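Local coordinates for nucleoporin nup120 (PDB 4GQ2), which serves as a structural constituent of the nuclear pore complex, whose nucleoporins can also act as docking or interaction partners for transiently associated nuclear transport factors, at residues Asp545-Glu550 / Thr794-Leu799; Lys622-Asn627 / Leu699-Thr704; Gly834-Asn837 / Ile841-Tyr844. All blocks are in the same frame, centred on the assembly; numbering follows the deposited sequence.

Contact 1 (Asp545-Glu550 / Thr794-Leu799)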
loop_
_atom_site.group_PDB
_atom_site.type_symbol
_atom_site.label_atom_id
_atom_site.label_comp_id
_atom_site.label_asym_id
_atom_site.label_seq_id
_atom_site.Cartn_x
_atom_site.Cartn_y
_atom_site.Cartn_z
ATOM N N ASP A 545 10.512 21.798 -3.202
ATOM C CA ASP A 545 10.703 22.119 -4.614
ATOM C C ASP A 545 10.298 20.918 -5.457
ATOM O O ASP A 545 10.467 19.775 -5.024
ATOM C CB ASP A 545 12.171 22.467 -4.903
ATOM C CG ASP A 545 12.568 23.847 -4.392
ATOM O OD1 ASP A 545 11.683 24.658 -4.039
ATOM O OD2 ASP A 545 13.784 24.127 -4.355
ATOM N N PRO A 546 9.768 21.169 -6.665
ATOM C CA PRO A 546 9.452 20.055 -7.549
ATOM C C PRO A 546 10.730 19.427 -8.083
ATOM O O PRO A 546 11.724 20.135 -8.276
ATOM C CB PRO A 546 8.678 20.715 -8.709
ATOM C CG PRO A 546 8.439 22.136 -8.307
ATOM C CD PRO A 546 9.494 22.471 -7.298
ATOM N N TYR A 547 10.713 18.114 -8.298
ATOM C CA TYR A 547 11.805 17.461 -9.009
ATOM C C TYR A 547 11.497 17.610 -10.488
ATOM O O TYR A 547 10.341 17.864 -10.857
ATOM C CB TYR A 547 11.944 15.991 -8.604
ATOM C CG TYR A 547 12.103 15.781 -7.109
ATOM C CD1 TYR A 547 10.996 15.823 -6.259
ATOM C CD2 TYR A 547 13.356 15.542 -6.542
ATOM C CE1 TYR A 547 11.128 15.640 -4.892
ATOM C CE2 TYR A 547 13.498 15.356 -5.168
ATOM C CZ TYR A 547 12.376 15.404 -4.349
ATOM O OH TYR A 547 12.488 15.229 -2.982
ATOM N N LEU A 548 12.526 17.482 -11.326
ATOM C CA LEU A 548 12.375 17.573 -12.782
ATOM C C LEU A 548 11.206 16.762 -13.319
ATOM O O LEU A 548 10.448 17.232 -14.175
ATOM C CB LEU A 548 13.651 17.118 -13.488
ATOM C CG LEU A 548 14.680 18.166 -13.898
ATOM C CD1 LEU A 548 15.809 17.484 -14.654
ATOM C CD2 LEU A 548 14.045 19.260 -14.744
ATOM N N ILE A 549 11.067 15.544 -12.802
ATOM C CA ILE A 549 10.020 14.629 -13.240
ATOM C C ILE A 549 8.627 15.259 -13.081
ATOM O O ILE A 549 7.768 15.105 -13.951
ATOM C CB ILE A 549 10.153 13.242 -12.546
ATOM C CG1 ILE A 549 9.252 12.201 -13.216
ATOM C CG2 ILE A 549 9.896 13.339 -11.050
ATOM C CD1 ILE A 549 9.600 11.944 -14.664
ATOM N N GLU A 550 8.434 16.000 -11.989
ATOM C CA GLU A 550 7.174 16.698 -11.725
ATOM C C GLU A 550 6.876 17.774 -12.770
ATOM O O GLU A 550 5.797 17.761 -13.363
ATOM C CB GLU A 550 7.152 17.271 -10.306
ATOM C CG GLU A 550 7.442 16.221 -9.245
ATOM C CD GLU A 550 7.146 16.694 -7.841
ATOM O OE1 GLU A 550 8.109 17.009 -7.118
ATOM O OE2 GLU A 550 5.954 16.743 -7.461
ATOM N N THR A 794 16.709 11.916 2.261
ATOM C CA THR A 794 16.224 10.535 2.175
ATOM C C THR A 794 15.533 10.275 0.831
ATOM O O THR A 794 15.836 9.292 0.145
ATOM C CB THR A 794 15.341 10.176 3.380
ATOM O OG1 THR A 794 16.089 10.417 4.579
ATOM C CG2 THR A 794 14.913 8.707 3.351
ATOM N N VAL A 795 14.646 11.185 0.436
ATOM C CA VAL A 795 14.009 11.099 -0.869
ATOM C C VAL A 795 15.079 10.952 -1.947
ATOM O O VAL A 795 15.132 9.928 -2.643
ATOM C CB VAL A 795 13.115 12.322 -1.152
ATOM C CG1 VAL A 795 12.478 12.204 -2.528
ATOM C CG2 VAL A 795 12.042 12.458 -0.078
ATOM N N ILE A 796 15.946 11.961 -2.052
ATOM C CA ILE A 796 16.997 11.999 -3.073
ATOM C C ILE A 796 17.846 10.730 -3.060
ATOM O O ILE A 796 18.112 10.147 -4.112
ATOM C CB ILE A 796 17.862 13.284 -2.949
ATOM C CG1 ILE A 796 17.146 14.478 -3.586
ATOM C CG2 ILE A 796 19.237 13.109 -3.582
ATOM C CD1 ILE A 796 17.021 14.415 -5.096
ATOM N N SER A 797 18.246 10.289 -1.869
ATOM C CA SER A 797 19.031 9.057 -1.738
ATOM C C SER A 797 18.264 7.841 -2.247
ATOM O O SER A 797 18.821 7.020 -2.985
ATOM C CB SER A 797 19.464 8.836 -0.288
ATOM O OG SER A 797 20.159 9.968 0.201
ATOM N N SER A 798 16.990 7.738 -1.849
ATOM C CA SER A 798 16.100 6.655 -2.294
ATOM C C SER A 798 15.984 6.628 -3.805
ATOM O O SER A 798 16.090 5.566 -4.414
ATOM C CB SER A 798 14.711 6.801 -1.676
ATOM O OG SER A 798 14.782 6.816 -0.262
ATOM N N LEU A 799 15.772 7.799 -4.404
ATOM C CA LEU A 799 15.718 7.922 -5.862
ATOM C C LEU A 799 17.030 7.492 -6.511
ATOM O O LEU A 799 17.024 6.800 -7.525
ATOM C CB LEU A 799 15.352 9.352 -6.294
ATOM C CG LEU A 799 13.945 9.822 -5.919
ATOM C CD1 LEU A 799 13.719 11.249 -6.384
ATOM C CD2 LEU A 799 12.873 8.896 -6.482
#
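E550 OE1 is gripped by two donors, and one of them is the backbone N of Y547, the residue that reaches across to V795, I796 and L799. The Y547 N to E550 OE1 distance is 3.1 Å, with an N-H...O angle of 162°; OE1 is approached on the anti side of the carboxylate, somewhat out of its plane. R544 adds a salt bridge to the same oxygen, which probably favours the charged form of E550. Because Y547 stands at the N-cap of helix 548-553, the bond from its N to the third residue of the helix is one half of a capping box; the tyrosine side chain, directed at the other helix, does not supply the other half, and E550 N makes a weak backbone bond of 2.9 Å to Y547 O. Strand 539-544, which pairs with strand 3-11 in the propeller sheet, leads into this helix start after a three-residue link, so the contact ties the chain leaving that sheet to helix 790-803.

The capped turn probably helps to hold the backbone from which the phenol projects. With CG of Y547 anti to the carbonyl carbon (chi1 -55°), the ring extends toward the helix and its far end meets three apolar side chains. I796 CD1 lies at the ring edge, near the ring plane, 3.6 Å from Y547 CE2. L799 CD1 approaches obliquely and more loosely, at 4.3 Å from Y547 CE2. I685 of helix 672-703 also touches the tyrosine, while F660 packs on I796 and L799. The tightest approach belongs to V795: its CG1 methyl, anti to the backbone N at chi1 179°, lies 3.1 Å from Y547 OH and 3.7 Å from Y547 CZ.

Contact 2 (Lys622-Asn627 / Leu699-Thr704)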
loop_
_atom_site.group_PDB
_atom_site.type_symbol
_atom_site.label_atom_id
_atom_site.label_comp_id
_atom_site.label_asym_id
_atom_site.label_seq_id
_atom_site.Cartn_x
_atom_site.Cartn_y
_atom_site.Cartn_z
ATOM N N LYS A 622 -0.567 -5.408 -29.885
ATOM C CA LYS A 622 -1.685 -5.635 -28.975
ATOM C C LYS A 622 -2.136 -4.383 -28.220
ATOM O O LYS A 622 -3.335 -4.201 -27.994
ATOM C CB LYS A 622 -1.417 -6.811 -28.019
ATOM C CG LYS A 622 -0.107 -6.743 -27.252
ATOM C CD LYS A 622 0.152 -8.018 -26.461
ATOM C CE LYS A 622 1.419 -7.897 -25.620
ATOM N NZ LYS A 622 1.827 -9.187 -24.995
ATOM N N HIS A 623 -1.191 -3.512 -27.867
ATOM C CA HIS A 623 -1.485 -2.391 -26.952
ATOM C C HIS A 623 -1.463 -1.007 -27.521
ATOM O O HIS A 623 -2.184 -0.129 -27.042
ATOM C CB HIS A 623 -0.577 -2.452 -25.731
ATOM C CG HIS A 623 -0.784 -3.690 -24.898
ATOM N ND1 HIS A 623 -1.937 -3.938 -24.238
ATOM C CD2 HIS A 623 0.052 -4.769 -24.646
ATOM C CE1 HIS A 623 -1.837 -5.109 -23.592
ATOM N NE2 HIS A 623 -0.621 -5.622 -23.846
ATOM N N ILE A 624 -0.648 -0.783 -28.544
ATOM C CA ILE A 624 -0.544 0.550 -29.110
ATOM C C ILE A 624 -1.415 0.705 -30.353
ATOM O O ILE A 624 -2.318 1.546 -30.381
ATOM C CB ILE A 624 0.923 0.930 -29.387
ATOM C CG1 ILE A 624 1.690 0.985 -28.070
ATOM C CG2 ILE A 624 1.008 2.262 -30.119
ATOM C CD1 ILE A 624 3.187 1.035 -28.244
ATOM N N TYR A 625 -1.149 -0.115 -31.365
ATOM C CA TYR A 625 -1.852 -0.035 -32.642
ATOM C C TYR A 625 -3.378 0.154 -32.514
ATOM O O TYR A 625 -3.926 1.077 -33.115
ATOM C CB TYR A 625 -1.493 -1.240 -33.524
ATOM C CG TYR A 625 -2.137 -1.238 -34.889
ATOM C CD1 TYR A 625 -1.576 -0.517 -35.945
ATOM C CD2 TYR A 625 -3.300 -1.971 -35.132
ATOM C CE1 TYR A 625 -2.162 -0.518 -37.202
ATOM C CE2 TYR A 625 -3.893 -1.978 -36.385
ATOM C CZ TYR A 625 -3.320 -1.252 -37.415
ATOM O OH TYR A 625 -3.905 -1.257 -38.659
ATOM N N PRO A 626 -4.067 -0.697 -31.724
ATOM C CA PRO A 626 -5.529 -0.532 -31.649
ATOM C C PRO A 626 -5.998 0.727 -30.923
ATOM O O PRO A 626 -7.176 1.074 -30.994
ATOM C CB PRO A 626 -5.992 -1.775 -30.882
ATOM C CG PRO A 626 -4.796 -2.240 -30.137
ATOM C CD PRO A 626 -3.620 -1.905 -31.002
ATOM N N ASN A 627 -5.088 1.410 -30.242
ATOM C CA ASN A 627 -5.457 2.570 -29.441
ATOM C C ASN A 627 -5.032 3.897 -30.053
ATOM O O ASN A 627 -5.484 4.956 -29.618
ATOM C CB ASN A 627 -4.896 2.426 -28.021
ATOM C CG ASN A 627 -5.527 1.274 -27.260
ATOM O OD1 ASN A 627 -6.687 1.347 -26.845
ATOM N ND2 ASN A 627 -4.765 0.201 -27.073
ATOM N N LEU A 699 6.698 4.880 -27.141
ATOM C CA LEU A 699 7.310 5.573 -28.266
ATOM C C LEU A 699 8.287 4.671 -29.023
ATOM O O LEU A 699 8.185 4.523 -30.244
ATOM C CB LEU A 699 8.005 6.839 -27.770
ATOM C CG LEU A 699 8.134 8.037 -28.709
ATOM C CD1 LEU A 699 6.781 8.472 -29.249
ATOM C CD2 LEU A 699 8.804 9.171 -27.956
ATOM N N LEU A 700 9.205 4.048 -28.288
ATOM C CA LEU A 700 10.163 3.096 -28.856
ATOM C C LEU A 700 9.475 1.932 -29.567
ATOM O O LEU A 700 9.876 1.538 -30.662
ATOM C CB LEU A 700 11.122 2.592 -27.770
ATOM C CG LEU A 700 12.491 3.274 -27.630
ATOM C CD1 LEU A 700 12.572 4.647 -28.293
ATOM C CD2 LEU A 700 12.924 3.347 -26.171
ATOM N N SER A 701 8.422 1.407 -28.946
ATOM C CA SER A 701 7.611 0.344 -29.529
ATOM C C SER A 701 6.915 0.751 -30.831
ATOM O O SER A 701 6.764 -0.068 -31.739
ATOM C CB SER A 701 6.572 -0.133 -28.509
ATOM O OG SER A 701 5.575 -0.919 -29.132
ATOM N N LEU A 702 6.463 1.999 -30.906
ATOM C CA LEU A 702 5.832 2.520 -32.121
ATOM C C LEU A 702 6.853 2.600 -33.263
ATOM O O LEU A 702 6.613 2.093 -34.356
ATOM C CB LEU A 702 5.221 3.903 -31.854
ATOM C CG LEU A 702 4.282 4.496 -32.916
ATOM C CD1 LEU A 702 3.261 5.402 -32.260
ATOM C CD2 LEU A 702 5.031 5.253 -34.007
ATOM N N ILE A 703 7.982 3.242 -32.972
ATOM C CA ILE A 703 9.061 3.495 -33.914
ATOM C C ILE A 703 9.578 2.217 -34.574
ATOM O O ILE A 703 9.694 2.158 -35.796
ATOM C CB ILE A 703 10.229 4.213 -33.190
ATOM C CG1 ILE A 703 9.835 5.642 -32.814
ATOM C CG2 ILE A 703 11.504 4.204 -34.030
ATOM C CD1 ILE A 703 10.767 6.278 -31.801
ATOM N N THR A 704 9.869 1.198 -33.768
ATOM C CA THR A 704 10.499 -0.026 -34.265
ATOM C C THR A 704 9.513 -0.946 -34.984
ATOM O O THR A 704 9.888 -2.020 -35.446
ATOM C CB THR A 704 11.238 -0.807 -33.152
ATOM O OG1 THR A 704 10.301 -1.236 -32.147
ATOM C CG2 THR A 704 12.334 0.061 -32.513
#
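I624 and S701 make the closest approach: the CD1 methyl of I624 lies 3.2 Å from S701 OG and 3.6 Å from S701 CB, so the end of the isoleucine chain rests alongside the short serine side chain. CG1 of I624 is anti to the carbonyl carbon and the chain then runs extended (chi2 167°), which carries CD1 across to helix 672-703. The other branch takes a second, looser neighbour, since I624 CG2 is 4.4 Å from L702 CD1. At 7.3 Å, the CA atoms of I624 and L702 are the nearest pair, close enough for one residue to span the gap.

The next shell holds S701 by a bond and I624 by packing. S701 OG, turned anti to its own backbone N (chi1 166°), is hydrogen-bonded to the carbonyl oxygen of L616; this buried hydroxyl is therefore satisfied by the opposing helix 612-624. F619 touches both I624 and S701, and L636 of helix 630-641 packs on L702.

Behind I624 the chain turns, and two bonds hold that turn: N627 N to I624 O at 2.8 Å, and N627 ND2 to H623 O at 2.6 Å, the amide donor lying above the carbonyl plane. Farther out, H623 NE2 is hydrogen-bonded to S599 OG of helix 590-605. Helix 612-624, which carries a wider pi-type turn at 622-624, thus meets the C-terminal turns of helix 672-703 in helix-to-helix packing within the Nup120 helical domain, the two being joined by I624, L702 and the S701-L616 bond.

Contact 3 (Gly834-Asn837 / Ile841-Tyr844)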
loop_
_atom_site.group_PDB
_atom_site.type_symbol
_atom_site.label_atom_id
_atom_site.label_comp_id
_atom_site.label_asym_id
_atom_site.label_seq_id
_atom_site.Cartn_x
_atom_site.Cartn_y
_atom_site.Cartn_z
ATOM N N GLY A 834 7.045 -12.249 -7.118
ATOM C CA GLY A 834 7.128 -12.305 -8.580
ATOM C C GLY A 834 8.105 -11.305 -9.186
ATOM O O GLY A 834 8.429 -11.393 -10.359
ATOM N N TRP A 835 8.576 -10.364 -8.375
ATOM C CA TRP A 835 9.546 -9.345 -8.792
ATOM C C TRP A 835 10.977 -9.789 -8.655
ATOM O O TRP A 835 11.863 -9.212 -9.298
ATOM C CB TRP A 835 9.353 -8.077 -7.970
ATOM C CG TRP A 835 8.062 -7.354 -8.231
ATOM C CD1 TRP A 835 6.958 -7.270 -7.396
ATOM C CD2 TRP A 835 7.691 -6.578 -9.434
ATOM N NE1 TRP A 835 5.963 -6.510 -7.975
ATOM C CE2 TRP A 835 6.340 -6.066 -9.192
ATOM C CE3 TRP A 835 8.325 -6.262 -10.627
ATOM C CZ2 TRP A 835 5.678 -5.267 -10.115
ATOM C CZ3 TRP A 835 7.645 -5.462 -11.554
ATOM C CH2 TRP A 835 6.351 -4.982 -11.306
ATOM N N LEU A 836 11.229 -10.791 -7.804
ATOM C CA LEU A 836 12.595 -11.303 -7.598
ATOM C C LEU A 836 13.107 -11.932 -8.877
ATOM O O LEU A 836 12.380 -12.672 -9.538
ATOM C CB LEU A 836 12.654 -12.312 -6.447
ATOM C CG LEU A 836 12.580 -11.752 -5.024
ATOM C CD1 LEU A 836 12.290 -12.867 -4.033
ATOM C CD2 LEU A 836 13.863 -11.013 -4.646
ATOM N N ASN A 837 14.350 -11.621 -9.238
ATOM C CA ASN A 837 14.920 -12.101 -10.493
ATOM C C ASN A 837 15.527 -13.502 -10.357
ATOM O O ASN A 837 15.277 -14.184 -9.366
ATOM C CB ASN A 837 15.924 -11.079 -11.070
ATOM C CG ASN A 837 17.157 -10.870 -10.187
ATOM O OD1 ASN A 837 17.508 -11.699 -9.345
ATOM N ND2 ASN A 837 17.836 -9.758 -10.407
ATOM N N ILE A 841 21.033 -15.884 -5.260
ATOM C CA ILE A 841 20.555 -15.324 -3.981
ATOM C C ILE A 841 19.038 -15.064 -4.010
ATOM O O ILE A 841 18.339 -15.335 -3.032
ATOM C CB ILE A 841 21.329 -14.040 -3.589
ATOM C CG1 ILE A 841 22.812 -14.366 -3.377
ATOM C CG2 ILE A 841 20.759 -13.401 -2.321
ATOM C CD1 ILE A 841 23.706 -13.151 -3.283
ATOM N N ALA A 842 18.543 -14.559 -5.140
ATOM C CA ALA A 842 17.130 -14.256 -5.313
ATOM C C ALA A 842 16.302 -15.525 -5.256
ATOM O O ALA A 842 15.314 -15.602 -4.521
ATOM C CB ALA A 842 16.898 -13.522 -6.631
ATOM N N VAL A 843 16.727 -16.520 -6.027
ATOM C CA VAL A 843 16.041 -17.799 -6.105
ATOM C C VAL A 843 16.040 -18.503 -4.739
ATOM O O VAL A 843 15.014 -19.043 -4.307
ATOM C CB VAL A 843 16.630 -18.685 -7.231
ATOM C CG1 VAL A 843 15.849 -19.992 -7.363
ATOM C CG2 VAL A 843 16.597 -17.935 -8.564
ATOM N N TYR A 844 17.177 -18.452 -4.049
ATOM C CA TYR A 844 17.298 -18.992 -2.703
ATOM C C TYR A 844 16.302 -18.295 -1.781
ATOM O O TYR A 844 15.644 -18.935 -0.947
ATOM C CB TYR A 844 18.736 -18.820 -2.187
ATOM C CG TYR A 844 18.919 -19.184 -0.730
ATOM C CD1 TYR A 844 18.946 -20.516 -0.325
ATOM C CD2 TYR A 844 19.061 -18.197 0.248
ATOM C CE1 TYR A 844 19.114 -20.859 1.009
ATOM C CE2 TYR A 844 19.223 -18.534 1.589
ATOM C CZ TYR A 844 19.249 -19.869 1.957
ATOM O OH TYR A 844 19.394 -20.223 3.277
#
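A842 and N837 share the centre of this short-range contact, with L836 beside them. The A842 CB methyl points at the preceding loop and meets two oxygens of one residue: N837 O at 3.2 Å and N837 OD1 at 3.3 Å. Both are van der Waals contacts, and together they set the methyl against the polar side of the loop. The CB of N837 itself heads away from the helix, but its chi1 of 65° sets CG between the backbone N and the carbonyl carbon and brings OD1 back toward A842. OD1 also accepts a hydrogen bond from D839 N, two residues on, which defines an Asx turn just ahead of helix 840-852.

The fold here is the helical C-terminal region of the Nup120 HEAT-repeat family, and residues 834-837 belong to the connection between helices 826-832 and 840-852. Elsewhere in that connection W835 gives NE1 to E737 and meets F734 edge-to-face, both on helix 719-739.

L836 supplies the apolar part. Its CD2 comes within 4.4 Å of A842 CB, while its CD1 lies 4.1 Å from A842 O. V813 and T814 of helix 812-822 pack on L836, and T814 touches A842 too. On the flank, V843 CG2 lies 4.1 Å from N837 O.

The three contacts form a wide triangle, with centres 28 to 30 Å apart and nearest atoms about 14 to 15 Å apart, so none touches another. Along the chain, contact 1 opens at 545-550 and closes at 794-799; contact 2 falls entirely between those segments, and contact 3 follows both. Shared helices connect them: helix 672-703 supplies a segment of contact 2 and packs on Y547 of contact 1, while helix 590-605 touches H623 of contact 2 and W835 of contact 3. Contact 1 ties the chain just after strand 539-544 of the propeller sheet to helix 790-803, contact 2 lies within the helical domain, and contact 3 lies in the HEAT-repeat region, consistent with a structural role in the pore.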